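Local coordinates for protein cellulosomal scaffoldin (Acetivibrio cellulolyticus, PDB 3ZUC) that probably hydrolyses cellulose as part of a cellulosome scaffold, and through this family 3b carbohydrate-binding module binds crystalline cellulose, at residues K7-N12 and Y133-K138; H44-V49 and K138-S143. All coordinates share one frame; numbering follows the deposited sequence. Where two conformers were deposited one is given.

Contact 1. Residues K7-N12 and Y133-K138; sequences KVEFFN and YTSWDK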
ATOM      1  N   LYS A   7      10.249  -5.310   6.334  0.55  9.83           N
ATOM      2  CA  LYS A   7      10.765  -4.862   5.056  0.55 10.31           C
ATOM      3  C   LYS A   7       9.601  -4.818   4.066  0.55  9.15           C
ATOM      4  O   LYS A   7       8.796  -5.755   3.996  0.55  9.07           O
ATOM      5  CB  LYS A   7      11.847  -5.829   4.580  0.55 12.03           C
ATOM      6  CG  LYS A   7      12.457  -5.488   3.238  0.55 13.41           C
ATOM      7  CD  LYS A   7      13.608  -6.415   2.922  0.55 14.83           C
ATOM      8  CE  LYS A   7      13.319  -7.263   1.685  0.55 16.62           C
ATOM      9  NZ  LYS A   7      14.408  -8.232   1.340  0.55 18.13           N
ATOM     10  N   VAL A   8       9.541  -3.747   3.281  1.00  8.64           N
ATOM     11  CA  VAL A   8       8.445  -3.513   2.370  1.00  8.41           C
ATOM     12  C   VAL A   8       8.978  -3.444   0.951  1.00  8.97           C
ATOM     13  O   VAL A   8       9.865  -2.647   0.638  1.00 12.46           O
ATOM     14  CB  VAL A   8       7.698  -2.206   2.730  1.00  8.64           C
ATOM     15  CG1 VAL A   8       6.523  -2.008   1.793  1.00  9.45           C
ATOM     16  CG2 VAL A   8       7.245  -2.244   4.180  1.00  8.80           C
ATOM     17  N   GLU A   9       8.459  -4.307   0.096  1.00  7.53           N
ATOM     18  CA  GLU A   9       8.740  -4.272  -1.324  1.00  7.52           C
ATOM     19  C   GLU A   9       7.420  -4.000  -2.060  1.00  6.96           C
ATOM     20  O   GLU A   9       6.331  -4.249  -1.519  1.00  7.10           O
ATOM     21  CB  GLU A   9       9.316  -5.604  -1.782  1.00  8.61           C
ATOM     22  CG  GLU A   9      10.630  -5.997  -1.172  1.00  9.95           C
ATOM     23  CD  GLU A   9      10.877  -7.459  -1.453  1.00 11.47           C
ATOM     24  OE1 GLU A   9      10.373  -8.306  -0.700  1.00 11.93           O
ATOM     25  OE2 GLU A   9      11.500  -7.777  -2.484  1.00 13.79           O
ATOM     26  N   PHE A  10       7.520  -3.551  -3.306  1.00  6.88           N
ATOM     27  CA  PHE A  10       6.359  -3.049  -3.989  1.00  6.86           C
ATOM     28  C   PHE A  10       6.547  -3.119  -5.501  1.00  7.00           C
ATOM     29  O   PHE A  10       7.670  -2.955  -5.989  1.00  8.16           O
ATOM     30  CB  PHE A  10       6.136  -1.569  -3.598  1.00  7.25           C
ATOM     31  CG  PHE A  10       4.883  -0.978  -4.197  1.00  7.04           C
ATOM     32  CD1 PHE A  10       3.653  -1.234  -3.625  1.00  6.95           C
ATOM     33  CD2 PHE A  10       4.931  -0.233  -5.359  1.00  7.69           C
ATOM     34  CE1 PHE A  10       2.492  -0.784  -4.208  1.00  7.54           C
ATOM     35  CE2 PHE A  10       3.761   0.233  -5.932  1.00  8.17           C
ATOM     36  CZ  PHE A  10       2.559  -0.068  -5.348  1.00  8.17           C
ATOM     37  N   PHE A  11       5.444  -3.277  -6.237  1.00  6.68           N
ATOM     38  CA  PHE A  11       5.381  -2.889  -7.642  1.00  7.04           C
ATOM     39  C   PHE A  11       3.923  -2.688  -8.018  1.00  6.50           C
ATOM     40  O   PHE A  11       3.010  -3.046  -7.271  1.00  6.88           O
ATOM     41  CB  PHE A  11       6.110  -3.859  -8.598  1.00  7.69           C
ATOM     42  CG  PHE A  11       5.440  -5.200  -8.839  1.00  7.83           C
ATOM     43  CD1 PHE A  11       5.463  -6.198  -7.888  1.00  8.53           C
ATOM     44  CD2 PHE A  11       4.861  -5.477 -10.059  1.00  8.60           C
ATOM     45  CE1 PHE A  11       4.913  -7.448  -8.129  1.00  9.57           C
ATOM     46  CE2 PHE A  11       4.300  -6.725 -10.317  1.00  9.50           C
ATOM     47  CZ  PHE A  11       4.334  -7.713  -9.358  1.00  9.75           C
ATOM     48  N   ASN A  12       3.713  -2.082  -9.182  1.00  6.48           N
ATOM     49  CA  ASN A  12       2.391  -1.862  -9.730  1.00  6.74           C
ATOM     50  C   ASN A  12       2.058  -2.937 -10.757  1.00  6.97           C
ATOM     51  O   ASN A  12       2.825  -3.132 -11.714  1.00  7.97           O
ATOM     52  CB  ASN A  12       2.332  -0.498 -10.443  1.00  6.91           C
ATOM     53  CG  ASN A  12       2.390   0.668  -9.473  1.00  6.59           C
ATOM     54  OD1 ASN A  12       3.463   1.157  -9.119  1.00  7.38           O
ATOM     55  ND2 ASN A  12       1.222   1.093  -9.001  1.00  6.54           N
ATOM     56  N   TYR A 133       8.650  -7.345  -7.348  1.00 11.86           N
ATOM     57  CA  TYR A 133       8.842  -6.662  -6.080  1.00 11.07           C
ATOM     58  C   TYR A 133      10.221  -6.012  -5.979  1.00 11.76           C
ATOM     59  O   TYR A 133      11.249  -6.640  -6.239  1.00 13.72           O
ATOM     60  CB  TYR A 133       8.647  -7.638  -4.942  1.00 11.41           C
ATOM     61  CG  TYR A 133       7.204  -8.056  -4.794  1.00 10.59           C
ATOM     62  CD1 TYR A 133       6.247  -7.125  -4.426  1.00  9.96           C
ATOM     63  CD2 TYR A 133       6.789  -9.360  -5.020  1.00 10.80           C
ATOM     64  CE1 TYR A 133       4.941  -7.466  -4.305  1.00 10.01           C
ATOM     65  CE2 TYR A 133       5.461  -9.720  -4.891  1.00 10.97           C
ATOM     66  CZ  TYR A 133       4.538  -8.754  -4.524  1.00 10.60           C
ATOM     67  OH  TYR A 133       3.192  -9.047  -4.397  1.00 11.58           O
ATOM     68  N   THR A 134      10.206  -4.780  -5.489  0.53 10.74           N
ATOM     69  CA  THR A 134      11.410  -3.993  -5.350  0.53 10.50           C
ATOM     70  C   THR A 134      11.319  -3.147  -4.091  0.53 10.66           C
ATOM     71  O   THR A 134      10.240  -2.706  -3.710  0.53 10.19           O
ATOM     72  CB  THR A 134      11.575  -3.149  -6.599  0.53 11.58           C
ATOM     73  OG1 THR A 134      11.442  -4.015  -7.720  0.53 12.32           O
ATOM     74  CG2 THR A 134      12.945  -2.502  -6.656  0.53 11.21           C
ATOM     75  N   SER A 135      12.454  -2.932  -3.433  0.53 11.92           N
ATOM     76  CA  SER A 135      12.474  -2.134  -2.224  0.53 12.84           C
ATOM     77  C   SER A 135      12.226  -0.670  -2.607  0.53 12.87           C
ATOM     78  O   SER A 135      12.987  -0.027  -3.346  0.53 13.57           O
ATOM     79  CB  SER A 135      13.776  -2.360  -1.463  0.53 14.46           C
ATOM     80  OG  SER A 135      13.898  -3.731  -1.095  0.53 16.48           O
ATOM     81  N   TRP A 136      11.117  -0.166  -2.102  1.00 10.91           N
ATOM     82  CA  TRP A 136      10.515   1.053  -2.614  1.00  9.51           C
ATOM     83  C   TRP A 136      10.188   1.969  -1.457  1.00  8.50           C
ATOM     84  O   TRP A 136       9.302   1.682  -0.663  1.00  8.43           O
ATOM     85  CB  TRP A 136       9.257   0.687  -3.401  1.00  9.91           C
ATOM     86  CG  TRP A 136       8.618   1.745  -4.225  1.00  9.72           C
ATOM     87  CD1 TRP A 136       7.302   2.111  -4.172  1.00  9.17           C
ATOM     88  CD2 TRP A 136       9.198   2.499  -5.298  1.00 10.85           C
ATOM     89  NE1 TRP A 136       7.029   3.041  -5.135  1.00  9.53           N
ATOM     90  CE2 TRP A 136       8.173   3.300  -5.836  1.00 10.78           C
ATOM     91  CE3 TRP A 136      10.470   2.548  -5.885  1.00 13.67           C
ATOM     92  CZ2 TRP A 136       8.380   4.155  -6.900  1.00 13.24           C
ATOM     93  CZ3 TRP A 136      10.673   3.405  -6.941  1.00 15.13           C
ATOM     94  CH2 TRP A 136       9.636   4.200  -7.436  1.00 15.19           C
ATOM     95  N   ASP A 137      10.911   3.086  -1.363  1.00  8.40           N
ATOM     96  CA  ASP A 137      10.729   4.008  -0.243  1.00  8.29           C
ATOM     97  C   ASP A 137       9.660   5.056  -0.502  1.00  7.13           C
ATOM     98  O   ASP A 137       9.435   5.924   0.341  1.00  8.14           O
ATOM     99  CB  ASP A 137      12.063   4.670   0.162  1.00  9.82           C
ATOM    100  CG  ASP A 137      12.609   5.640  -0.871  1.00 11.97           C
ATOM    101  OD1 ASP A 137      11.920   5.954  -1.855  1.00 12.19           O
ATOM    102  OD2 ASP A 137      13.755   6.110  -0.663  1.00 15.03           O
ATOM    103  N   LYS A 138       8.935   4.932  -1.614  1.00  6.55           N
ATOM    104  CA  LYS A 138       7.872   5.878  -1.958  1.00  6.70           C
ATOM    105  C   LYS A 138       6.490   5.356  -1.572  1.00  6.08           C
ATOM    106  O   LYS A 138       5.504   6.050  -1.795  1.00  6.57           O
ATOM    107  CB  LYS A 138       7.919   6.238  -3.440  1.00  8.71           C
ATOM    108  CG  LYS A 138       9.235   6.826  -3.892  1.00 11.56           C
ATOM    109  CD  LYS A 138       9.597   8.032  -3.096  1.00 14.86           C
ATOM    110  CE  LYS A 138      10.857   8.726  -3.644  1.00 18.07           C
ATOM    111  NZ  LYS A 138      12.130   7.993  -3.496  1.00 20.07           N
TER
HETATM  112  O   HOH W   1       8.913  -0.997  -0.830  1.00 15.37           O

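Contact 2. Residues H44-V49 and K138-S143; sequences HYYFTV and KVTAYS. With CA (calcium ion), chain B; EDO (1,2-ethanediol), chain C.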
ATOM      1  N   HIS A  44       0.633   2.852   3.204  1.00  4.98           N
ATOM      2  CA  HIS A  44       0.142   3.968   2.398  1.00  5.12           C
ATOM      3  C   HIS A  44       0.677   3.932   0.964  1.00  5.02           C
ATOM      4  O   HIS A  44       1.860   3.661   0.730  1.00  5.94           O
ATOM      5  CB  HIS A  44       0.554   5.336   2.958  1.00  5.51           C
ATOM      6  CG  HIS A  44      -0.094   5.707   4.241  1.00  5.62           C
ATOM      7  ND1 HIS A  44       0.217   6.875   4.904  1.00  6.18           N
ATOM      8  CD2 HIS A  44      -1.040   5.089   4.974  1.00  6.06           C
ATOM      9  CE1 HIS A  44      -0.506   6.953   6.010  1.00  6.28           C
ATOM     10  NE2 HIS A  44      -1.279   5.880   6.076  1.00  6.39           N
ATOM     11  N   TYR A  45      -0.217   4.285   0.053  1.00  4.95           N
ATOM     12  CA  TYR A  45       0.096   4.522  -1.359  1.00  5.08           C
ATOM     13  C   TYR A  45      -0.384   5.937  -1.700  1.00  4.96           C
ATOM     14  O   TYR A  45      -1.581   6.222  -1.575  1.00  5.47           O
ATOM     15  CB  TYR A  45      -0.586   3.489  -2.247  1.00  5.50           C
ATOM     16  CG  TYR A  45      -0.225   3.598  -3.709  1.00  5.41           C
ATOM     17  CD1 TYR A  45      -0.928   4.432  -4.568  1.00  5.57           C
ATOM     18  CD2 TYR A  45       0.851   2.883  -4.231  1.00  5.59           C
ATOM     19  CE1 TYR A  45      -0.577   4.547  -5.907  1.00  5.70           C
ATOM     20  CE2 TYR A  45       1.214   2.992  -5.559  1.00  5.69           C
ATOM     21  CZ  TYR A  45       0.493   3.816  -6.401  1.00  5.83           C
ATOM     22  OH  TYR A  45       0.877   3.863  -7.726  1.00  6.25           O
ATOM     23  N   TYR A  46       0.535   6.804  -2.109  1.00  4.75           N
ATOM     24  CA  TYR A  46       0.283   8.225  -2.339  1.00  5.22           C
ATOM     25  C   TYR A  46       0.124   8.531  -3.823  1.00  5.22           C
ATOM     26  O   TYR A  46       0.888   8.039  -4.662  1.00  5.51           O
ATOM     27  CB  TYR A  46       1.470   9.037  -1.802  1.00  5.39           C
ATOM     28  CG  TYR A  46       1.680   8.914  -0.317  1.00  5.44           C
ATOM     29  CD1 TYR A  46       0.985   9.738   0.559  1.00  5.58           C
ATOM     30  CD2 TYR A  46       2.545   7.975   0.226  1.00  5.57           C
ATOM     31  CE1 TYR A  46       1.135   9.650   1.923  1.00  6.06           C
ATOM     32  CE2 TYR A  46       2.708   7.875   1.594  1.00  6.28           C
ATOM     33  CZ  TYR A  46       2.005   8.706   2.450  1.00  6.19           C
ATOM     34  OH  TYR A  46       2.201   8.595   3.813  1.00  6.78           O
ATOM     35  N   PHE A  47      -0.849   9.378  -4.143  1.00  4.87           N
ATOM     36  CA  PHE A  47      -1.163   9.642  -5.529  1.00  5.10           C
ATOM     37  C   PHE A  47      -1.884  10.978  -5.675  1.00  5.16           C
ATOM     38  O   PHE A  47      -2.327  11.577  -4.692  1.00  5.32           O
ATOM     39  CB  PHE A  47      -2.007   8.477  -6.112  1.00  5.26           C
ATOM     40  CG  PHE A  47      -3.358   8.290  -5.460  1.00  5.21           C
ATOM     41  CD1 PHE A  47      -3.494   7.614  -4.250  1.00  5.41           C
ATOM     42  CD2 PHE A  47      -4.519   8.759  -6.074  1.00  5.58           C
ATOM     43  CE1 PHE A  47      -4.741   7.433  -3.669  1.00  5.74           C
ATOM     44  CE2 PHE A  47      -5.756   8.572  -5.502  1.00  5.92           C
ATOM     45  CZ  PHE A  47      -5.877   7.903  -4.296  1.00  5.63           C
ATOM     46  N   THR A  48      -2.010  11.425  -6.923  1.00  5.26           N
ATOM     47  CA  THR A  48      -2.911  12.515  -7.267  1.00  5.57           C
ATOM     48  C   THR A  48      -4.145  11.916  -7.935  1.00  5.37           C
ATOM     49  O   THR A  48      -4.027  11.118  -8.875  1.00  5.76           O
ATOM     50  CB  THR A  48      -2.287  13.583  -8.159  1.00  5.97           C
ATOM     51  OG1 THR A  48      -1.947  12.994  -9.409  1.00  6.51           O
ATOM     52  CG2 THR A  48      -1.053  14.191  -7.517  1.00  6.95           C
ATOM     53  N   VAL A  49      -5.322  12.256  -7.427  1.00  5.43           N
ATOM     54  CA  VAL A  49      -6.546  11.586  -7.830  1.00  5.66           C
ATOM     55  C   VAL A  49      -7.002  11.894  -9.256  1.00  5.89           C
ATOM     56  O   VAL A  49      -7.690  11.071  -9.850  1.00  6.73           O
ATOM     57  CB  VAL A  49      -7.660  11.865  -6.781  1.00  6.34           C
ATOM     58  CG1 VAL A  49      -8.122  13.317  -6.803  1.00  6.35           C
ATOM     59  CG2 VAL A  49      -8.835  10.917  -6.912  1.00  6.58           C
ATOM     60  N   LYS A 138       8.935   4.932  -1.614  1.00  6.55           N
ATOM     61  CA  LYS A 138       7.872   5.878  -1.958  1.00  6.70           C
ATOM     62  C   LYS A 138       6.490   5.356  -1.572  1.00  6.08           C
ATOM     63  O   LYS A 138       5.504   6.050  -1.795  1.00  6.57           O
ATOM     64  CB  LYS A 138       7.919   6.238  -3.440  1.00  8.71           C
ATOM     65  CG  LYS A 138       9.235   6.826  -3.892  1.00 11.56           C
ATOM     66  CD  LYS A 138       9.597   8.032  -3.096  1.00 14.86           C
ATOM     67  CE  LYS A 138      10.857   8.726  -3.644  1.00 18.07           C
ATOM     68  NZ  LYS A 138      12.130   7.993  -3.496  1.00 20.07           N
ATOM     69  N   VAL A 139       6.424   4.161  -0.999  1.00  5.90           N
ATOM     70  CA  VAL A 139       5.286   3.728  -0.192  1.00  5.56           C
ATOM     71  C   VAL A 139       5.750   3.700   1.262  1.00  5.74           C
ATOM     72  O   VAL A 139       6.947   3.566   1.527  1.00  6.68           O
ATOM     73  CB  VAL A 139       4.711   2.356  -0.635  1.00  6.06           C
ATOM     74  CG1 VAL A 139       4.090   2.469  -2.007  1.00  6.46           C
ATOM     75  CG2 VAL A 139       5.785   1.255  -0.595  1.00  6.88           C
ATOM     76  N   THR A 140       4.810   3.850   2.180  1.00  5.60           N
ATOM     77  CA  THR A 140       5.153   3.845   3.597  1.00  5.54           C
ATOM     78  C   THR A 140       4.408   2.756   4.340  1.00  5.37           C
ATOM     79  O   THR A 140       3.345   2.278   3.902  1.00  5.72           O
ATOM     80  CB  THR A 140       4.930   5.224   4.243  1.00  5.67           C
ATOM     81  OG1 THR A 140       3.566   5.579   4.026  1.00  5.83           O
ATOM     82  CG2 THR A 140       5.860   6.285   3.658  1.00  6.51           C
ATOM     83  N   ALA A 141       4.968   2.365   5.480  1.00  5.70           N
ATOM     84  CA  ALA A 141       4.299   1.438   6.381  1.00  5.77           C
ATOM     85  C   ALA A 141       4.451   1.939   7.799  1.00  5.53           C
ATOM     86  O   ALA A 141       5.372   2.708   8.114  1.00  6.11           O
ATOM     87  CB  ALA A 141       4.876   0.026   6.279  1.00  6.44           C
ATOM     88  N   TYR A 142       3.533   1.479   8.637  1.00  5.99           N
ATOM     89  CA  TYR A 142       3.365   1.928  10.011  1.00  6.10           C
ATOM     90  C   TYR A 142       3.106   0.739  10.902  1.00  6.43           C
ATOM     91  O   TYR A 142       2.483  -0.240  10.468  1.00  7.12           O
ATOM     92  CB  TYR A 142       2.150   2.883  10.130  1.00  6.55           C
ATOM     93  CG  TYR A 142       2.261   4.044   9.184  1.00  6.18           C
ATOM     94  CD1 TYR A 142       1.935   3.887   7.843  1.00  6.40           C
ATOM     95  CD2 TYR A 142       2.767   5.271   9.592  1.00  6.45           C
ATOM     96  CE1 TYR A 142       2.143   4.891   6.933  1.00  6.28           C
ATOM     97  CE2 TYR A 142       2.952   6.304   8.691  1.00  6.25           C
ATOM     98  CZ  TYR A 142       2.666   6.098   7.346  1.00  6.08           C
ATOM     99  OH  TYR A 142       2.896   7.054   6.406  1.00  6.53           O
ATOM    100  N   SER A 143       3.536   0.852  12.159  1.00  7.02           N
ATOM    101  CA  SER A 143       3.121  -0.027  13.228  1.00  7.96           C
ATOM    102  C   SER A 143       2.317   0.798  14.224  1.00  7.83           C
ATOM    103  O   SER A 143       1.995   1.955  13.957  1.00  8.58           O
ATOM    104  CB  SER A 143       4.336  -0.621  13.929  1.00 10.09           C
ATOM    105  OG  SER A 143       4.980   0.384  14.646  1.00 12.42           O
TER
HETATM  106 CA    CA B1154      -2.331  11.015 -10.689  1.00  5.69          CA
HETATM  107  C1  EDO C1155       0.379  10.932   6.767  0.57  9.34           C
HETATM  108  O1  EDO C1155       0.758   9.600   7.099  0.57  8.38           O
HETATM  109  C2  EDO C1155       0.566  11.171   5.282  0.57 10.13           C
HETATM  110  O2  EDO C1155       1.933  10.952   4.913  0.57  8.31           O
HETATM  111  O   HOH W   2      -3.460   8.837 -10.410  1.00  6.25           O

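Contact 1. Residues K7-N12 and Y133-K138
F11 turns its edge onto the ring of Y133 in an edge-to-face (T-shaped) pair, planes 82° apart, with F11 CE1 over the centre of the Y133 ring and 3.7 Å above its plane. The pair sits at the edge of one sheet of the CBM3 beta-sandwich, where the short, weakly bonded strand 134-135 runs antiparallel beside strand 6-12. At the rim of that same Y133 ring, near its plane, sits F10 N. The second aromatic pair is flatter: the F10 ring and the five-membered ring of W136 are tilted by 13° but slid so far apart that they hardly overlap, and the touch is F10 CD2 on W136 CD1 at 3.5 Å. With CG anti to the backbone N (chi1 -176°), F10 brings that atom to 3.9 Å from W136 CD1. W136 NE1 is hydrogen-bonded to S125 O, and K138 CB lies over one face of the indole, toward its rim. F10 and T134 form the hydrogen-bonded pair, F10 N giving to T134 O at 2.9 Å and T134 N to F10 O at 3.2 Å. On the side of the strand away from F10, where E9 points with S135, E9 CB and OE2 both approach Y133 CB, while E9 CG faces S135 OG. E9 OE1 forms a salt bridge with R27, and Y133 OH bonds E105. Just beside the strand pairing, E9 CA makes a CA-H...O contact of 3.2 Å with T134 O.

Contact 2. Residues H44-V49 and K138-S143
Y46 OH is gripped by two hydrogen bonds: H44 ND1 donates to it over 2.8 Å, nearly straight at 170° and in the imidazole plane, and O2 of a 1,2-ethanediol, probably from the crystallisation liquor, lies 2.6 Å away. Y142 OH approaches it tip to tip, 3.1 Å from Y46 OH. This polar cluster lies on one face of the second sheet of the CBM3 beta-sandwich, where strands 42-47 and 140-143 pair antiparallel. H44 and T140 form the hydrogen-bonded pair, with H44 N to T140 O at 2.9 Å. T140 OG1, set between its backbone N and carbonyl carbon (chi1 57°), donates to Y142 OH, which is also bound by E152. The Y142 side chain crosses H44 at about a right angle, the ring planes 42° apart, with Y142 CE1 3.4 Å above the H44 ring and over its centre. H44 NE2 goes to E88; with ND1 donating as well, that carboxylate may favour a positively charged imidazole. Facing the other way, Y45 packs its CD2 against V139 CG1. Beyond the strand, T48 helps bind the calcium ion, together with D50, N119, D122, D123 and a water: its O lies 2.5 Å and its OG1 2.4 Å from the metal.

The two contacts belong to opposite sheets of one sandwich: contact 1 pairs a short outer strand with 6-12, while contact 2 joins two interior strands of the other sheet. The chain passes from one to the other through K138, which both share. Contact 1 is partly buried and largely aromatic; contact 2 is mostly buried, with a cluster of hydroxyls and imidazole on one face and apolar packing on the other. They meet in the core between the sheets, where V8 CG2 packs on A141 CB, F10 CD1 on V139 CG1, and F10 CZ comes within 3.3 Å of Y45 CE2. One polar tie probably joins them there as well, N12 ND2 with Y45 OH.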